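Local atomic coordinates of carboxynorspermidine decarboxylase (Campylobacter jejuni subsp. jejuni 81116, PDB entry 3N29), a protein that probably decarboxylates carboxynorspermidine to norspermidine, using pyridoxal-5'-phosphate held at the mouth of a beta/alpha barrel. Residues 239-243 against 272-276; 64-70 against 251-256; 85-89 against 109-113; 304-308 against 378-384; 92-98 against 112-118. One frame throughout, in Å; residues are numbered along the deposited sequence.

Contact 1 of 5, residues 239-243 against 272-276; sequences HHITK and EAVGW. With PLP (pyridoxal-5'-phosphate), chain C; NSD (N-(3-aminopropyl)propane-1,3-diamine), chain D.
His240 drives the edge of its imidazole into a face of the Trp276 indole, a T-shaped pair with planes at 75° and CE1 3.4 Å from Trp276 CE3. Lys243 CB lies over the imidazole centre and also over the indole rim, on the same indole face as His240 CE1. Trp276 reaches them because its CG stands anti to the backbone N (chi1 176°), and the Trp276 and Thr242 side chains slide past each other in opposite directions. That threonine donates from OG1 to Ala273 O at 2.7 Å, in the carbonyl plane on a lone pair. The Ala273 methyl packs on His239 O. Glu272 turns its extended chain to the ligands: OE1 accepts from N1 of norspermidine at 2.5 Å, while its backbone N donates to PLP O1P. A water joins His239 O and Ala273 N to PLP O2P, tying both segments to the phosphate. The contact sets the loop after barrel strand 232-234 against short helix 272-275, with helix 51-68 packed alongside through Asn57 and Leu61.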
# COMPACT_ATOMS: atom_id res chain seq x y z
N HIS A 239 19.49 12.17 4.58
CA HIS A 239 20.59 12.38 5.55
C HIS A 239 20.06 11.74 6.84
O HIS A 239 19.08 12.20 7.41
CB HIS A 239 20.84 13.88 5.76
CG HIS A 239 20.83 14.65 4.46
ND1 HIS A 239 21.74 14.42 3.48
CD2 HIS A 239 19.92 15.52 3.93
CE1 HIS A 239 21.45 15.15 2.41
NE2 HIS A 239 20.36 15.84 2.67
N HIS A 240 20.74 10.71 7.29
CA HIS A 240 20.26 9.90 8.42
C HIS A 240 20.83 10.55 9.68
O HIS A 240 21.54 9.91 10.47
CB HIS A 240 20.87 8.49 8.26
CG HIS A 240 19.98 7.37 8.68
ND1 HIS A 240 18.74 7.55 9.23
CD2 HIS A 240 20.13 6.02 8.55
CE1 HIS A 240 18.18 6.38 9.46
NE2 HIS A 240 18.99 5.43 9.05
N ILE A 241 20.51 11.81 9.84
CA ILE A 241 21.13 12.68 10.83
C ILE A 241 20.93 12.22 12.26
O ILE A 241 21.80 12.43 13.15
CB ILE A 241 20.59 14.12 10.66
CG1 ILE A 241 21.05 14.70 9.32
CG2 ILE A 241 21.12 15.08 11.81
CD1 ILE A 241 20.34 15.97 8.88
N THR A 242 19.80 11.59 12.52
CA THR A 242 19.44 11.23 13.86
C THR A 242 19.75 9.75 14.18
O THR A 242 19.50 9.29 15.28
CB THR A 242 17.96 11.49 14.13
OG1 THR A 242 17.17 10.76 13.17
CG2 THR A 242 17.67 12.96 14.04
N LYS A 243 20.35 9.04 13.25
CA LYS A 243 20.80 7.68 13.53
C LYS A 243 22.10 7.74 14.31
O LYS A 243 22.98 8.60 14.08
CB LYS A 243 21.03 6.90 12.25
CG LYS A 243 21.49 5.43 12.47
CD LYS A 243 21.15 4.55 11.30
CE LYS A 243 22.00 3.22 11.25
NZ LYS A 243 22.04 2.56 12.58
N GLU A 272 12.73 10.90 7.03
CA GLU A 272 12.99 9.77 7.91
C GLU A 272 13.74 10.15 9.18
O GLU A 272 13.36 9.71 10.24
CB GLU A 272 13.73 8.69 7.16
CG GLU A 272 14.12 7.52 8.00
CD GLU A 272 14.63 6.36 7.17
OE1 GLU A 272 14.59 6.37 5.93
OE2 GLU A 272 15.15 5.47 7.79
N ALA A 273 14.65 11.09 9.06
CA ALA A 273 15.42 11.55 10.20
C ALA A 273 14.56 12.16 11.30
O ALA A 273 14.88 12.06 12.44
CB ALA A 273 16.44 12.53 9.75
N VAL A 274 13.52 12.86 10.93
CA VAL A 274 12.59 13.39 11.90
C VAL A 274 11.87 12.30 12.68
O VAL A 274 11.77 12.38 13.85
CB VAL A 274 11.59 14.33 11.25
CG1 VAL A 274 10.62 14.83 12.21
CG2 VAL A 274 12.29 15.49 10.60
N GLY A 275 11.42 11.27 11.99
CA GLY A 275 10.66 10.19 12.56
C GLY A 275 11.42 8.99 13.08
O GLY A 275 10.84 8.12 13.64
N TRP A 276 12.72 9.00 12.92
CA TRP A 276 13.55 7.87 13.19
C TRP A 276 13.51 7.48 14.66
O TRP A 276 13.88 8.24 15.51
CB TRP A 276 15.02 8.17 12.77
CG TRP A 276 15.98 7.10 13.08
CD1 TRP A 276 16.84 7.07 14.11
CD2 TRP A 276 16.16 5.88 12.38
NE1 TRP A 276 17.53 5.92 14.12
CE2 TRP A 276 17.14 5.17 13.05
CE3 TRP A 276 15.56 5.32 11.26
CZ2 TRP A 276 17.55 3.93 12.63
CZ3 TRP A 276 15.98 4.10 10.85
CH2 TRP A 276 16.96 3.42 11.53
N1 PLP C . 13.19 15.60 -0.60
C2 PLP C . 12.74 14.92 -1.70
C2A PLP C . 12.64 15.63 -3.03
C3 PLP C . 12.33 13.56 -1.54
O3 PLP C . 11.85 12.85 -2.64
C4 PLP C . 12.40 12.93 -0.28
C4A PLP C . 11.92 11.50 -0.13
C5 PLP C . 12.92 13.64 0.82
C6 PLP C . 13.30 14.98 0.62
C5A PLP C . 13.03 13.01 2.19
O4P PLP C . 13.76 11.81 2.15
P PLP C . 14.11 11.00 3.46
O1P PLP C . 12.79 10.75 4.17
O2P PLP C . 15.02 11.89 4.34
O3P PLP C . 14.86 9.81 3.08
C1 NSD D . 13.28 7.14 2.56
N1 NSD D . 14.36 7.09 3.50
C2 NSD D . 13.68 6.67 1.20
N2 NSD D . 11.68 6.61 -0.11
C3 NSD D . 12.79 7.18 0.12
N3 NSD D . 8.72 3.97 1.75
C4 NSD D . 11.21 5.60 0.49
C5 NSD D . 9.85 5.16 0.03
C6 NSD D . 9.50 3.79 0.57
O HOH W 1 16.22 11.66 6.61

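Contact 2 of 5, residues 64-70 against 251-256; sequences VGEKSGA and LIALCK
Ile252 lies against Val64, Lys67 and Ser68 where two outer helices of the beta/alpha barrel, 51-68 and 248-262, pack side by side. Their local axes cross at -49° and come within 9.0 Å. The isoleucine uses both branches: CG2 rests on the Lys67 backbone, 3.8 Å from Lys67 C, while CD1 meets the aliphatic part of the lysine chain at CD, 3.9 Å away. Deeper in, Val64 CG1 touches Leu251 CD2, the two side chains crossing nearly at right angles. Near the end of helix 51-68 the helices close up further, and Ser68 CB sits 3.7 Å from Cys255 CB, with the Ala70 methyl packed more loosely on the same cysteine carbon.

Beyond this shell, Val64 and Cys255 both lean on Leu268 of strand 265-268, so the seam faces the barrel wall; Leu251 also packs on Leu212 of helix 209-223. Toward the surface, one water bridges Lys67 O and Lys256 NZ, and another donates to Ser68 O and, weakly, to Cys255 O.

What fixes the serine is its own hydroxyl. With chi1 at 71°, OG is tucked between the backbone N and the carbonyl carbon, where it accepts from Ala70 N at 2.9 Å in an ST turn. The same OG donates to Val64 O at 2.6 Å, reaching that oxygen from the face opposite to Ser68 N.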
# COMPACT_ATOMS: atom_id res chain seq x y z
N VAL A 64 21.88 21.45 14.02
CA VAL A 64 22.52 21.54 12.71
C VAL A 64 22.20 22.86 12.08
O VAL A 64 23.08 23.47 11.51
CB VAL A 64 22.01 20.38 11.79
CG1 VAL A 64 22.43 20.56 10.33
CG2 VAL A 64 22.56 19.16 12.37
N GLY A 65 20.94 23.29 12.11
CA GLY A 65 20.57 24.57 11.54
C GLY A 65 21.29 25.74 12.25
O GLY A 65 21.84 26.65 11.61
N GLU A 66 21.26 25.68 13.57
CA GLU A 66 21.92 26.65 14.48
C GLU A 66 23.41 26.80 14.14
O GLU A 66 23.87 27.92 13.91
CB GLU A 66 21.70 26.23 15.93
CG GLU A 66 22.28 27.16 16.98
CD GLU A 66 22.62 26.44 18.29
OE1 GLU A 66 21.98 25.38 18.61
OE2 GLU A 66 23.52 26.95 19.00
N LYS A 67 24.14 25.70 14.05
CA LYS A 67 25.57 25.74 13.82
C LYS A 67 26.01 25.97 12.35
O LYS A 67 27.03 26.60 12.10
CB LYS A 67 26.20 24.52 14.45
CG LYS A 67 25.89 24.42 15.92
CD LYS A 67 26.48 23.18 16.50
CE LYS A 67 25.87 22.94 17.86
NZ LYS A 67 26.82 22.43 18.86
N SER A 68 25.21 25.53 11.36
CA SER A 68 25.61 25.58 9.93
C SER A 68 25.01 26.79 9.18
O SER A 68 25.43 27.11 8.09
CB SER A 68 25.13 24.27 9.22
OG SER A 68 23.72 24.34 9.11
N GLY A 69 23.97 27.40 9.74
CA GLY A 69 23.15 28.40 9.05
C GLY A 69 22.12 27.78 8.08
O GLY A 69 21.27 28.49 7.57
N ALA A 70 22.17 26.45 7.85
CA ALA A 70 21.19 25.81 6.92
C ALA A 70 19.83 25.88 7.54
O ALA A 70 19.73 25.81 8.79
CB ALA A 70 21.51 24.35 6.70
N LEU A 251 28.48 17.16 8.65
CA LEU A 251 27.36 17.75 7.95
C LEU A 251 27.38 19.24 8.11
O LEU A 251 27.19 19.96 7.13
CB LEU A 251 26.02 17.24 8.47
CG LEU A 251 24.73 17.85 7.91
CD1 LEU A 251 24.62 17.62 6.38
CD2 LEU A 251 23.46 17.21 8.62
N ILE A 252 27.59 19.72 9.35
CA ILE A 252 27.58 21.16 9.64
C ILE A 252 28.64 21.93 8.81
O ILE A 252 28.33 22.88 8.11
CB ILE A 252 27.78 21.43 11.14
CG1 ILE A 252 26.55 20.93 11.92
CG2 ILE A 252 28.14 22.99 11.38
CD1 ILE A 252 26.82 20.61 13.55
N ALA A 253 29.87 21.45 8.83
CA ALA A 253 30.96 22.01 8.01
C ALA A 253 30.63 22.03 6.49
O ALA A 253 30.75 23.10 5.84
CB ALA A 253 32.26 21.27 8.30
N LEU A 254 30.07 20.93 5.95
CA LEU A 254 29.77 20.87 4.54
C LEU A 254 28.80 21.97 4.17
O LEU A 254 28.98 22.67 3.18
CB LEU A 254 29.16 19.49 4.13
CG LEU A 254 30.07 18.27 4.09
CD1 LEU A 254 29.29 16.99 3.88
CD2 LEU A 254 31.16 18.49 2.95
N CYS A 255 27.73 22.08 4.95
CA CYS A 255 26.70 23.08 4.76
C CYS A 255 27.28 24.49 4.91
O CYS A 255 26.99 25.38 4.14
CB CYS A 255 25.62 22.88 5.81
SG CYS A 255 24.59 21.39 5.40
N LYS A 256 28.03 24.69 5.97
CA LYS A 256 28.61 26.03 6.21
C LYS A 256 29.60 26.49 5.08
O LYS A 256 29.54 27.62 4.56
CB LYS A 256 29.26 26.03 7.60
CG LYS A 256 30.01 27.27 7.92
CD LYS A 256 30.06 27.59 9.44
CE LYS A 256 30.33 29.08 9.60
NZ LYS A 256 30.29 29.54 11.04
O HOH W 2 27.66 29.60 11.21
O HOH W 3 24.69 26.52 5.57

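Contact 3 of 5, residues 85-89 against 109-113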
# COMPACT_ATOMS: atom_id res chain seq x y z
N MET A 85 2.80 17.85 14.25
CA MET A 85 3.26 18.91 13.37
C MET A 85 3.59 20.21 14.16
O MET A 85 4.56 20.86 13.88
CB MET A 85 2.28 19.15 12.26
CG MET A 85 2.16 17.94 11.26
SD MET A 85 3.68 17.67 10.27
CE MET A 85 3.26 18.88 9.18
N LYS A 86 2.80 20.56 15.17
CA LYS A 86 3.11 21.79 15.88
C LYS A 86 4.42 21.65 16.68
O LYS A 86 5.25 22.62 16.75
CB LYS A 86 1.95 22.20 16.77
CG LYS A 86 2.24 23.52 17.47
CD LYS A 86 1.11 24.03 18.33
CE LYS A 86 1.55 25.43 18.86
NZ LYS A 86 0.39 26.22 19.27
N ILE A 87 4.64 20.44 17.23
CA ILE A 87 5.88 20.16 17.94
C ILE A 87 7.07 20.29 16.99
O ILE A 87 8.06 20.99 17.25
CB ILE A 87 5.88 18.76 18.55
CG1 ILE A 87 4.93 18.71 19.74
CG2 ILE A 87 7.28 18.36 19.03
CD1 ILE A 87 4.54 17.29 20.08
N VAL A 88 6.96 19.63 15.85
CA VAL A 88 8.05 19.74 14.87
C VAL A 88 8.30 21.24 14.48
O VAL A 88 9.45 21.72 14.32
CB VAL A 88 7.80 18.88 13.66
CG1 VAL A 88 8.87 19.20 12.59
CG2 VAL A 88 7.83 17.35 14.04
N GLY A 89 7.24 21.99 14.32
CA GLY A 89 7.43 23.44 13.99
C GLY A 89 8.13 24.34 15.00
O GLY A 89 8.49 25.49 14.71
N TYR A 109 -1.69 22.14 9.32
CA TYR A 109 -0.92 21.73 10.46
C TYR A 109 0.27 22.43 11.07
O TYR A 109 0.45 22.35 12.22
CB TYR A 109 -0.84 20.20 10.53
CG TYR A 109 -2.19 19.53 10.39
CD1 TYR A 109 -2.96 19.25 11.47
CD2 TYR A 109 -2.67 19.20 9.17
CE1 TYR A 109 -4.14 18.66 11.32
CE2 TYR A 109 -3.86 18.59 9.01
CZ TYR A 109 -4.60 18.32 10.09
OH TYR A 109 -5.78 17.72 9.94
N MET A 110 1.16 22.92 10.23
CA MET A 110 2.34 23.68 10.63
C MET A 110 2.32 25.20 10.45
O MET A 110 2.78 25.92 11.28
CB MET A 110 3.62 23.04 10.05
CG MET A 110 4.98 23.58 10.58
SD MET A 110 6.53 22.93 9.99
CE MET A 110 6.44 21.39 10.72
N ASP A 111 1.82 25.63 9.31
CA ASP A 111 1.75 27.04 8.94
C ASP A 111 3.08 27.81 8.96
O ASP A 111 3.15 28.95 9.35
CB ASP A 111 0.64 27.79 9.67
CG ASP A 111 0.17 29.03 8.91
OD1 ASP A 111 0.62 29.28 7.79
OD2 ASP A 111 -0.66 29.74 9.43
N LYS A 112 4.13 27.16 8.53
CA LYS A 112 5.44 27.72 8.41
C LYS A 112 5.85 27.71 6.93
O LYS A 112 5.01 27.81 6.12
CB LYS A 112 6.43 27.18 9.41
CG LYS A 112 6.01 27.43 10.85
CD LYS A 112 6.99 26.99 11.87
CE LYS A 112 8.32 27.56 11.66
NZ LYS A 112 9.14 27.51 12.86
N GLU A 113 7.12 27.74 6.61
CA GLU A 113 7.53 27.76 5.20
C GLU A 113 7.07 26.49 4.46
O GLU A 113 6.98 25.45 5.01
CB GLU A 113 9.03 27.82 5.08
CG GLU A 113 9.65 29.04 5.64
CD GLU A 113 11.05 29.31 5.13
OE1 GLU A 113 11.60 30.33 5.47
OE2 GLU A 113 11.64 28.50 4.43
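The Met110 thioether lies across the inner side of helix 85-91, and its methyl does most of the touching: CE is 3.8 Å from Val88 CG1 and 3.7 Å from both Met85 O and Gly89 N. The chain leaves the backbone fully extended as far as SD, then bends at chi3 (-70°), which swings the methyl over the helix backbone. SD lies 4.1 Å from Gly89 CA, and the glycine lets Met110 CG and Lys112 CD come in beside the helix.

Next to this, the Met85 side chain crosses that of Tyr109 at about a right angle, touching at the stem, CB to CB at 3.7 Å. Met85 is folded at both chi2 and chi3, turning its own methyl back toward Met110 CB. Both methionines also pack on Cys95 of strand 94-97. In the beta/alpha barrel this is where helix 85-91 meets the turn that leads from helix 100-109 into strand 113-118, so two consecutive outer helices are joined over the strand that runs between them. The Tyr109 ring meets that of Phe105, planes at about 40°; its OH is hydrogen-bonded to Arg407, and it packs on Tyr411 of the second subunit.

At the polar edge Lys112 runs alongside Gly89, its CD 3.5 Å from Gly89 O. A bend at chi3 (55°) brings NZ round to donate to Gly89 O at 2.8 Å, in the carbonyl plane. Leu92 O is a second acceptor for the same ammonium.

Contact 4 of 5, residues 304-308 against 378-384; sequences AHMPD and YTIVKNT. With NSD (N-(3-aminopropyl)propane-1,3-diamine), chain D; PLP (pyridoxal-5'-phosphate), chain C; GOL (glycerol), chain E.
Asp308 and Lys382 meet in a salt bridge, NZ to OD1 at 2.9 Å, with the ammonium on the syn side of the carboxylate and 20° out of its plane. Bends at chi3 and chi4 bring NZ there, and it also pairs with Glu303 of the second subunit. Asp308 OD2 has different partners: it accepts from N3 of norspermidine at 2.6 Å and from O1 of a glycerol probably left by the crystallisation liquor. Tyr378 O accepts from glycerol O2 and from a water that in turn takes the Asp308 N-H. The contact builds part of the pocket, at the subunit interface, that receives the N3 end of norspermidine, and Phe386 of the second subunit makes a cation-pi contact with Lys382. Tyr378 OH donates to PLP O1P at 2.6 Å. Farther off, Thr384 N donates to Ala304 O on a lone pair at 2.9 Å, and a water links His305 NE2 with Thr384 O. Between these ends, Pro307 CG packs on Lys382 CG, 3.8 Å away.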
# COMPACT_ATOMS: atom_id res chain seq x y z
N ALA A 304 -0.80 -4.31 5.11
CA ALA A 304 -1.64 -3.11 5.19
C ALA A 304 -1.05 -2.06 6.09
O ALA A 304 -1.28 -0.84 5.86
CB ALA A 304 -3.04 -3.54 5.66
N HIS A 305 -0.29 -2.48 7.13
CA HIS A 305 0.15 -1.57 8.23
C HIS A 305 1.66 -1.34 8.31
O HIS A 305 2.09 -0.34 8.88
CB HIS A 305 -0.38 -2.09 9.59
CG HIS A 305 -1.88 -2.25 9.66
ND1 HIS A 305 -2.49 -3.06 10.57
CD2 HIS A 305 -2.87 -1.78 8.87
CE1 HIS A 305 -3.80 -3.07 10.38
NE2 HIS A 305 -4.06 -2.27 9.35
N MET A 306 2.49 -2.24 7.72
CA MET A 306 3.92 -2.03 7.63
C MET A 306 4.31 -2.37 6.19
O MET A 306 5.14 -3.26 5.98
CB MET A 306 4.72 -2.90 8.66
CG MET A 306 4.45 -2.59 10.22
SD MET A 306 5.28 -3.74 11.37
CE MET A 306 4.12 -5.08 11.45
N PRO A 307 3.71 -1.75 5.21
CA PRO A 307 3.89 -2.11 3.81
C PRO A 307 5.34 -2.21 3.35
O PRO A 307 5.63 -3.05 2.57
CB PRO A 307 3.15 -1.02 3.07
CG PRO A 307 2.80 -0.05 4.03
CD PRO A 307 2.93 -0.53 5.35
N ASP A 308 6.20 -1.35 3.82
CA ASP A 308 7.58 -1.42 3.42
C ASP A 308 8.29 -2.72 3.82
O ASP A 308 9.20 -3.09 3.18
CB ASP A 308 8.39 -0.20 3.84
CG ASP A 308 8.03 1.05 3.04
OD1 ASP A 308 7.38 0.99 2.00
OD2 ASP A 308 8.38 2.11 3.49
N TYR A 378 7.38 6.29 7.05
CA TYR A 378 7.13 5.42 5.86
C TYR A 378 6.24 4.25 6.24
O TYR A 378 6.43 3.11 5.77
CB TYR A 378 8.47 4.96 5.22
CG TYR A 378 9.20 6.14 4.59
CD1 TYR A 378 8.85 6.59 3.31
CD2 TYR A 378 10.19 6.82 5.26
CE1 TYR A 378 9.45 7.60 2.72
CE2 TYR A 378 10.81 7.93 4.69
CZ TYR A 378 10.42 8.31 3.41
OH TYR A 378 11.04 9.35 2.82
N THR A 379 5.26 4.52 7.12
CA THR A 379 4.30 3.50 7.50
C THR A 379 2.89 4.06 7.32
O THR A 379 2.18 3.78 6.34
CB THR A 379 4.46 3.07 9.00
OG1 THR A 379 4.65 4.26 9.84
CG2 THR A 379 5.65 2.09 9.12
N ILE A 380 2.49 4.86 8.29
CA ILE A 380 1.18 5.52 8.31
C ILE A 380 0.87 6.18 6.98
O ILE A 380 -0.23 5.99 6.42
CB ILE A 380 1.11 6.56 9.44
CG1 ILE A 380 1.35 5.88 10.81
CG2 ILE A 380 -0.25 7.27 9.46
CD1 ILE A 380 1.82 6.87 11.89
N VAL A 381 1.84 6.93 6.46
CA VAL A 381 1.68 7.67 5.20
C VAL A 381 1.37 6.78 4.00
O VAL A 381 0.97 7.32 2.96
CB VAL A 381 2.96 8.50 4.87
CG1 VAL A 381 3.15 9.63 5.97
CG2 VAL A 381 4.23 7.61 4.75
N LYS A 382 1.56 5.48 4.12
CA LYS A 382 1.36 4.63 2.99
C LYS A 382 0.61 3.37 3.34
O LYS A 382 0.73 2.34 2.63
CB LYS A 382 2.67 4.31 2.28
CG LYS A 382 3.66 3.50 3.07
CD LYS A 382 5.11 3.75 2.43
CE LYS A 382 5.28 3.58 0.90
NZ LYS A 382 5.32 2.16 0.41
N ASN A 383 -0.15 3.42 4.42
CA ASN A 383 -0.93 2.27 4.83
C ASN A 383 -2.29 2.17 4.14
O ASN A 383 -2.72 3.08 3.38
CB ASN A 383 -0.97 2.08 6.32
CG ASN A 383 -1.86 3.09 7.08
OD1 ASN A 383 -2.60 3.84 6.48
ND2 ASN A 383 -1.75 3.07 8.44
N THR A 384 -2.96 1.05 4.37
CA THR A 384 -4.16 0.75 3.60
C THR A 384 -5.22 0.07 4.45
O THR A 384 -4.92 -0.39 5.53
CB THR A 384 -3.81 -0.22 2.35
OG1 THR A 384 -3.70 -1.57 2.77
CG2 THR A 384 -2.36 0.19 1.67
C1 NSD D . 13.28 7.14 2.56
N1 NSD D . 14.36 7.09 3.50
C2 NSD D . 13.68 6.67 1.20
N2 NSD D . 11.68 6.61 -0.11
C3 NSD D . 12.79 7.18 0.12
N3 NSD D . 8.72 3.97 1.75
C4 NSD D . 11.21 5.60 0.49
C5 NSD D . 9.85 5.16 0.03
C6 NSD D . 9.50 3.79 0.57
N1 PLP C . 13.19 15.60 -0.60
C2 PLP C . 12.74 14.92 -1.70
C2A PLP C . 12.64 15.63 -3.03
C3 PLP C . 12.33 13.56 -1.54
O3 PLP C . 11.85 12.85 -2.64
C4 PLP C . 12.40 12.93 -0.28
C4A PLP C . 11.92 11.50 -0.13
C5 PLP C . 12.92 13.64 0.82
C6 PLP C . 13.30 14.98 0.62
C5A PLP C . 13.03 13.01 2.19
O4P PLP C . 13.76 11.81 2.15
P PLP C . 14.11 11.00 3.46
O1P PLP C . 12.79 10.75 4.17
O2P PLP C . 15.02 11.89 4.34
O3P PLP C . 14.86 9.81 3.08
C1 GOL E . 10.71 1.92 6.58
O1 GOL E . 10.38 2.01 5.22
C2 GOL E . 9.53 2.41 7.36
O2 GOL E . 8.48 1.75 6.53
C3 GOL E . 9.26 1.75 8.67
O3 GOL E . 9.59 2.61 9.69
O HOH W 4 -6.22 -1.14 7.87
O HOH W 5 5.98 0.40 6.07

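Contact 5 of 5, residues 92-98 against 112-118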
# COMPACT_ATOMS: atom_id res chain seq x y z
N LEU A 92 11.83 23.19 13.37
CA LEU A 92 12.21 23.23 11.96
C LEU A 92 11.57 24.46 11.30
O LEU A 92 10.72 25.10 11.88
CB LEU A 92 11.74 21.92 11.28
CG LEU A 92 12.25 20.63 11.85
CD1 LEU A 92 11.90 19.46 10.80
CD2 LEU A 92 13.72 20.73 12.11
N LYS A 93 11.98 24.81 10.10
CA LYS A 93 11.48 26.01 9.47
C LYS A 93 10.27 25.83 8.63
O LYS A 93 9.70 26.82 8.14
CB LYS A 93 12.56 26.51 8.54
CG LYS A 93 13.84 26.87 9.27
CD LYS A 93 13.60 28.05 10.18
CE LYS A 93 14.89 28.52 10.82
NZ LYS A 93 14.63 29.66 11.81
N GLY A 94 9.94 24.59 8.28
CA GLY A 94 8.78 24.45 7.44
C GLY A 94 8.76 23.03 6.91
O GLY A 94 9.36 22.16 7.55
N CYS A 95 7.99 22.83 5.83
CA CYS A 95 7.80 21.49 5.21
C CYS A 95 8.15 21.50 3.73
O CYS A 95 7.94 22.51 3.00
CB CYS A 95 6.35 21.12 5.26
SG CYS A 95 5.77 20.83 6.91
N THR A 96 8.69 20.38 3.28
CA THR A 96 8.81 20.11 1.88
C THR A 96 7.69 19.18 1.45
O THR A 96 7.38 18.15 2.11
CB THR A 96 10.14 19.44 1.55
OG1 THR A 96 11.13 20.42 1.68
CG2 THR A 96 10.14 18.98 0.06
N CYS A 97 7.08 19.55 0.34
CA CYS A 97 5.83 19.00 -0.14
C CYS A 97 5.92 18.60 -1.59
O CYS A 97 6.57 19.24 -2.41
CB CYS A 97 4.75 20.09 -0.02
SG CYS A 97 4.69 20.78 1.64
N SER A 98 5.22 17.54 -1.95
CA SER A 98 5.30 17.03 -3.28
C SER A 98 4.22 17.57 -4.25
O SER A 98 4.11 17.15 -5.43
CB SER A 98 5.10 15.52 -3.18
OG SER A 98 3.74 15.28 -2.78
N LYS A 112 4.13 27.16 8.53
CA LYS A 112 5.44 27.72 8.41
C LYS A 112 5.85 27.71 6.93
O LYS A 112 5.01 27.81 6.12
CB LYS A 112 6.43 27.18 9.41
CG LYS A 112 6.01 27.43 10.85
CD LYS A 112 6.99 26.99 11.87
CE LYS A 112 8.32 27.56 11.66
NZ LYS A 112 9.14 27.51 12.86
N GLU A 113 7.12 27.74 6.61
CA GLU A 113 7.53 27.76 5.20
C GLU A 113 7.07 26.49 4.46
O GLU A 113 6.98 25.45 5.01
CB GLU A 113 9.03 27.82 5.08
CG GLU A 113 9.65 29.04 5.64
CD GLU A 113 11.05 29.31 5.13
OE1 GLU A 113 11.60 30.33 5.47
OE2 GLU A 113 11.64 28.50 4.43
N ILE A 114 6.68 26.67 3.22
CA ILE A 114 6.22 25.60 2.38
C ILE A 114 7.02 25.56 1.09
O ILE A 114 7.05 26.51 0.39
CB ILE A 114 4.75 25.77 2.04
CG1 ILE A 114 3.88 25.70 3.29
CG2 ILE A 114 4.33 24.79 1.03
CD1 ILE A 114 2.50 25.86 3.01
N HIS A 115 7.66 24.44 0.84
CA HIS A 115 8.48 24.22 -0.33
C HIS A 115 7.93 23.03 -1.11
O HIS A 115 7.94 21.93 -0.65
CB HIS A 115 9.89 23.91 0.09
CG HIS A 115 10.55 25.02 0.83
ND1 HIS A 115 11.70 25.62 0.39
CD2 HIS A 115 10.22 25.65 1.97
CE1 HIS A 115 12.05 26.56 1.23
NE2 HIS A 115 11.17 26.60 2.20
N THR A 116 7.54 23.29 -2.34
CA THR A 116 6.89 22.29 -3.17
C THR A 116 7.70 21.91 -4.41
O THR A 116 8.22 22.75 -5.10
CB THR A 116 5.51 22.78 -3.58
OG1 THR A 116 4.81 23.26 -2.46
CG2 THR A 116 4.75 21.69 -4.24
N TYR A 117 7.80 20.62 -4.65
CA TYR A 117 8.53 20.08 -5.76
C TYR A 117 7.65 18.96 -6.26
O TYR A 117 7.16 18.15 -5.46
CB TYR A 117 9.88 19.43 -5.32
CG TYR A 117 10.30 18.44 -6.36
CD1 TYR A 117 10.75 18.87 -7.63
CD2 TYR A 117 10.16 17.06 -6.13
CE1 TYR A 117 11.10 17.95 -8.62
CE2 TYR A 117 10.46 16.12 -7.13
CZ TYR A 117 10.91 16.56 -8.38
OH TYR A 117 11.21 15.60 -9.32
N SER A 118 7.50 18.87 -7.57
CA SER A 118 6.80 17.73 -8.15
C SER A 118 7.42 17.37 -9.47
O SER A 118 7.79 18.25 -10.21
CB SER A 118 5.38 18.07 -8.39
OG SER A 118 4.76 17.03 -9.06
O HOH W 6 3.94 14.83 -7.45
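Cys95 and Cys97 pair with the strand at Glu113-Tyr117 through regular parallel hydrogen bonding. Cys95 N donates to Glu113 O at 2.9 Å and its carbonyl accepts from His115 N; Cys97 repeats this with His115 O and Tyr117 N, and Glu113 N to Lys93 O opens the series. CA-H...O contacts fill in between, such as Thr96 CA to His115 O at 3.2 Å. At Gly94, which has no side chain, the strands come close, its CA 3.2 Å from Glu113 O.

Among the side chains, Cys97 SG meets Ile114 CG2 at 4.1 Å, and Thr96 crosses His115 at about a right angle on the other face of the sheet. Two residues along its own strand, His115 NE2 donates to Glu113 OE2 at 3.0 Å, nearly in the ring plane and on the anti side of the carboxylate; Lys71 holds Glu113 OE1.

A water joins Ser98 O to Ser118 OG.

With helix 100-109 between them in the chain, the two strands make one beta-alpha-beta unit of the barrel. That helix covers the face of Cys95, Cys97 and Ile114 through Ala106, while strands 71-75 and 135-138 lie on either side.

Contacts 1 and 4 meet at the active site: both touch PLP and norspermidine, although their centres are about 18 Å apart, and Glu272 CB packs on Tyr378 CE2 at 3.9 Å. Contact 1 also touches the barrel contacts. Ile241 CD1 reaches Leu251 CD2 of contact 2 at 3.4 Å, and Val274 packs on Val88 of contact 3 and Leu92 of contact 5. Contacts 3 and 5 have centres about 10 Å apart and share Lys112 and Glu113; Met110 SD lies 3.8 Å from Cys95 SG. Contact 5 brings the Tyr117 side chain to about 4 Å from the same PLP. Contacts 2 and 4 are separate, their nearest atoms about 16 Å apart.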